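Local coordinates for copper-containing nitrite reductase (Hyphomicrobium denitrificans 1NES1, PDB 6TFO) that reduces nitrite to nitric oxide as a three-domain, copper-containing homotrimer that probably takes its electrons from cytochrome c, at the interface of chains A and B. Residues are numbered along the deposited sequence; one frame, centred on the assembly and turned at random. Chains: chain A/B, Copper-containing nitrite reductase.

Contact 1: the interface of chains A and B. Residues chain A 29, 69, 71, 102, 104; chain B 266-267, 318.
The N-terminal cupredoxin domain of chain A, which carries the extra type 1 copper, meets chain B here through strands 67-73 and 100-106. A:Asn71 lays its amide over one face of the B:Tyr318 ring: CG stands 3.8 Å from the ring centroid, shifted toward the rim, and the amide and ring planes are 27° apart, a stacked pair. The methyl CG2 of A:Thr102, placed anti to its own carbonyl carbon, comes within 3.4 Å of CE1 of B:Tyr318. A:Gln69 extends fully, CG anti to the backbone N (chi1 -176°), and its amide stands nearly perpendicular to the tyrosine ring. NE2 of A:Gln69 gives a nearly straight hydrogen bond of 2.9 Å to OD1 of A:Asn71, in plane and on a lone pair, which should hold both amides in their rotation. NE2 of A:Gln69 also comes within 3.1 Å of the phenol oxygen OH of B:Tyr318, at best a weak, poorly aimed hydrogen bond, since the phenol lies nearly in line with the CD-NE2 bond; CB of B:Ser267 packs alongside. Farther along, the hydroxyl OG of A:Ser104 donates to the carbonyl O of B:Pro266 at 2.7 Å, arriving 35° above the carbonyl plane; this carbonyl belongs to the cis peptide bond between B:Pro266 and B:Ser267. In the fold, the two neighbouring strands of chain A present these side chains to a loop of chain B and to B:Tyr318, the first residue of its helix 318-323.

Contact 2: the interface of chains A and B. Residues chain A 444-448; chain B 209, 238, 248-250.
Strand 443-445, close to the C-terminal end of the modelled chain A, pairs antiparallel with strand 246-252 of chain B, extending a beta sheet across the subunit boundary. A:His444 and B:Thr250 exchange two backbone hydrogen bonds, A:His444 N to B:Thr250 O at 3.0 Å and B:Thr250 N to A:His444 O at 2.9 Å, the latter nearly along the C=O axis. The pairing continues where A:Gly446 N donates to B:Val248 O at 2.8 Å, coming from 49° above the carbonyl plane. Among the side chains, B:Thr250 does double duty. The hydroxyl OG1 of B:Thr250, anti to the carbonyl carbon (chi1 -55°), donates in plane to a lone pair of A:Gly446 O at 2.9 Å, so that the tail is gripped just beyond the paired strand. CB of B:Thr250 meanwhile lies 3.6 Å above one face of the A:His444 imidazole, toward the rim, the two side chains running side by side. B:Val248 sets its CG1 branch against the A:Gly446-A:Pro447 peptide. From strand 207-214, B:Glu209 reaches out with an extended chain, and its carboxylate meets the proline pair, CD lying 3.6 Å from CB of A:Pro447. An alanine here would remove the carboxylate and would probably leave both prolines less well packed, loosening the end of the tail. Beyond that contact, the carboxylate oxygen OE2 of B:Glu209 sits 3.3 Å from the ring carbon CD of A:Pro448.

Contact 1: the interface of chains A and B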
# COMPACT_ATOMS: atom_id res chain seq x y z
N PRO A 29 21.62 -30.45 -4.40
CA PRO A 29 20.28 -30.91 -4.01
C PRO A 29 19.20 -30.33 -4.94
O PRO A 29 19.37 -29.20 -5.39
CB PRO A 29 20.12 -30.37 -2.57
CG PRO A 29 21.03 -29.16 -2.51
CD PRO A 29 22.20 -29.53 -3.41
N GLN A 69 15.91 -30.89 -0.96
CA GLN A 69 15.90 -29.79 0.03
C GLN A 69 14.54 -29.10 -0.11
O GLN A 69 14.20 -28.67 -1.23
CB GLN A 69 17.03 -28.81 -0.22
CG GLN A 69 17.13 -27.71 0.83
CD GLN A 69 18.21 -26.70 0.49
OE1 GLN A 69 19.31 -27.06 0.10
NE2 GLN A 69 17.93 -25.43 0.69
N ASN A 71 12.52 -25.95 1.56
CA ASN A 71 12.54 -24.72 2.39
C ASN A 71 11.10 -24.35 2.75
O ASN A 71 10.34 -23.97 1.81
CB ASN A 71 13.20 -23.56 1.62
CG ASN A 71 14.55 -23.95 1.07
OD1 ASN A 71 15.40 -24.49 1.80
ND2 ASN A 71 14.75 -23.67 -0.21
N THR A 102 14.43 -25.30 6.80
CA THR A 102 14.78 -26.15 5.65
C THR A 102 15.17 -27.51 6.23
O THR A 102 15.63 -27.58 7.41
CB THR A 102 15.80 -25.48 4.73
OG1 THR A 102 17.08 -25.77 5.26
CG2 THR A 102 15.57 -23.99 4.59
N SER A 104 16.24 -31.77 4.50
CA SER A 104 16.64 -32.56 3.32
C SER A 104 16.63 -34.05 3.64
O SER A 104 16.53 -34.45 4.82
CB SER A 104 17.98 -32.14 2.84
OG SER A 104 18.90 -32.25 3.92
N PRO B 266 22.67 -30.61 3.57
CA PRO B 266 21.93 -29.49 2.98
C PRO B 266 20.76 -29.04 3.86
O PRO B 266 20.14 -29.87 4.52
CB PRO B 266 21.38 -30.06 1.66
CG PRO B 266 22.21 -31.31 1.39
CD PRO B 266 22.58 -31.84 2.76
N SER B 267 20.44 -27.74 3.94
CA SER B 267 21.19 -26.60 3.43
C SER B 267 22.42 -26.40 4.32
O SER B 267 22.27 -26.18 5.54
CB SER B 267 20.32 -25.35 3.43
OG SER B 267 21.04 -24.16 3.09
N TYR B 318 14.73 -17.42 5.99
CA TYR B 318 15.39 -18.03 4.80
C TYR B 318 15.76 -16.96 3.78
O TYR B 318 16.85 -17.01 3.26
CB TYR B 318 14.56 -19.14 4.14
CG TYR B 318 15.38 -19.99 3.20
CD1 TYR B 318 16.42 -20.77 3.69
CD2 TYR B 318 15.17 -19.99 1.82
CE1 TYR B 318 17.22 -21.53 2.85
CE2 TYR B 318 15.95 -20.76 0.97
CZ TYR B 318 16.99 -21.53 1.48
OH TYR B 318 17.80 -22.29 0.68

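Contact 2: the interface of chains A and B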
# COMPACT_ATOMS: atom_id res chain seq x y z
N HIS A 444 38.33 -43.58 4.70
CA HIS A 444 37.44 -44.77 4.59
C HIS A 444 36.39 -44.78 5.70
O HIS A 444 36.58 -44.09 6.73
CB HIS A 444 38.24 -46.09 4.55
CG HIS A 444 38.94 -46.47 5.81
ND1 HIS A 444 40.30 -46.26 6.00
CD2 HIS A 444 38.50 -47.09 6.92
CE1 HIS A 444 40.66 -46.73 7.18
NE2 HIS A 444 39.57 -47.24 7.76
N GLU A 445 35.34 -45.58 5.49
CA GLU A 445 34.25 -45.73 6.49
C GLU A 445 34.76 -46.70 7.56
O GLU A 445 35.64 -47.50 7.26
CB GLU A 445 32.93 -46.13 5.84
CG GLU A 445 32.93 -47.47 5.13
CD GLU A 445 31.55 -47.85 4.63
OE1 GLU A 445 31.39 -48.04 3.40
OE2 GLU A 445 30.64 -47.95 5.47
N GLY A 446 34.24 -46.59 8.79
CA GLY A 446 34.62 -47.45 9.92
C GLY A 446 36.02 -47.13 10.44
O GLY A 446 36.71 -46.29 9.87
N PRO A 447 36.46 -47.79 11.55
CA PRO A 447 37.78 -47.56 12.12
C PRO A 447 38.87 -48.35 11.39
O PRO A 447 38.58 -49.03 10.40
CB PRO A 447 37.59 -48.02 13.58
CG PRO A 447 36.56 -49.13 13.49
CD PRO A 447 35.68 -48.78 12.31
N PRO A 448 40.16 -48.26 11.82
CA PRO A 448 41.22 -49.16 11.34
C PRO A 448 40.97 -50.65 11.60
O PRO A 448 41.08 -51.43 10.65
CB PRO A 448 42.45 -48.72 12.14
CG PRO A 448 42.16 -47.27 12.52
CD PRO A 448 40.67 -47.22 12.74
N GLU B 209 40.43 -41.26 13.71
CA GLU B 209 39.25 -42.16 13.80
C GLU B 209 38.11 -41.31 14.35
O GLU B 209 38.04 -41.14 15.59
CB GLU B 209 39.54 -43.36 14.69
CG GLU B 209 38.35 -44.28 14.86
CD GLU B 209 38.61 -45.41 15.85
OE1 GLU B 209 37.76 -45.65 16.74
OE2 GLU B 209 39.66 -46.05 15.71
N TYR B 238 30.87 -39.55 4.27
CA TYR B 238 30.94 -40.76 5.13
C TYR B 238 30.20 -40.51 6.45
O TYR B 238 29.98 -41.51 7.17
CB TYR B 238 32.39 -41.18 5.39
CG TYR B 238 33.24 -41.39 4.15
CD1 TYR B 238 33.80 -40.31 3.48
CD2 TYR B 238 33.45 -42.65 3.62
CE1 TYR B 238 34.54 -40.48 2.32
CE2 TYR B 238 34.18 -42.83 2.45
CZ TYR B 238 34.73 -41.74 1.81
OH TYR B 238 35.45 -41.91 0.67
N VAL B 248 31.20 -43.55 11.52
CA VAL B 248 32.64 -43.58 11.87
C VAL B 248 33.40 -43.42 10.56
O VAL B 248 33.11 -44.17 9.63
CB VAL B 248 33.02 -44.89 12.59
CG1 VAL B 248 34.47 -44.87 13.05
CG2 VAL B 248 32.11 -45.19 13.76
N VAL B 249 34.30 -42.44 10.48
CA VAL B 249 35.21 -42.26 9.31
C VAL B 249 36.65 -42.20 9.84
O VAL B 249 36.87 -41.65 10.95
CB VAL B 249 34.83 -41.00 8.50
CG1 VAL B 249 35.00 -39.72 9.30
CG2 VAL B 249 35.60 -40.91 7.19
N THR B 250 37.61 -42.77 9.12
CA THR B 250 39.06 -42.61 9.40
C THR B 250 39.67 -41.80 8.26
O THR B 250 39.24 -41.98 7.10
CB THR B 250 39.74 -43.97 9.61
OG1 THR B 250 39.08 -44.71 10.64
CG2 THR B 250 41.19 -43.78 9.98

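The C-alpha centres of contact 1 and contact 2 lie about 27 Å apart on the same A-B interface, and they share no residue. Chain A contributes its N-terminal cupredoxin strands to contact 1 and its C-terminal tail to contact 2, so sequence segments from near both ends of one subunit reach the same neighbour. The two modes differ: contact 1 is made by side chains and a loop carbonyl, whereas contact 2 rests mainly on backbone pairing. Together they probably help to hold the tethered domain and the catalytic body in register within the homotrimer.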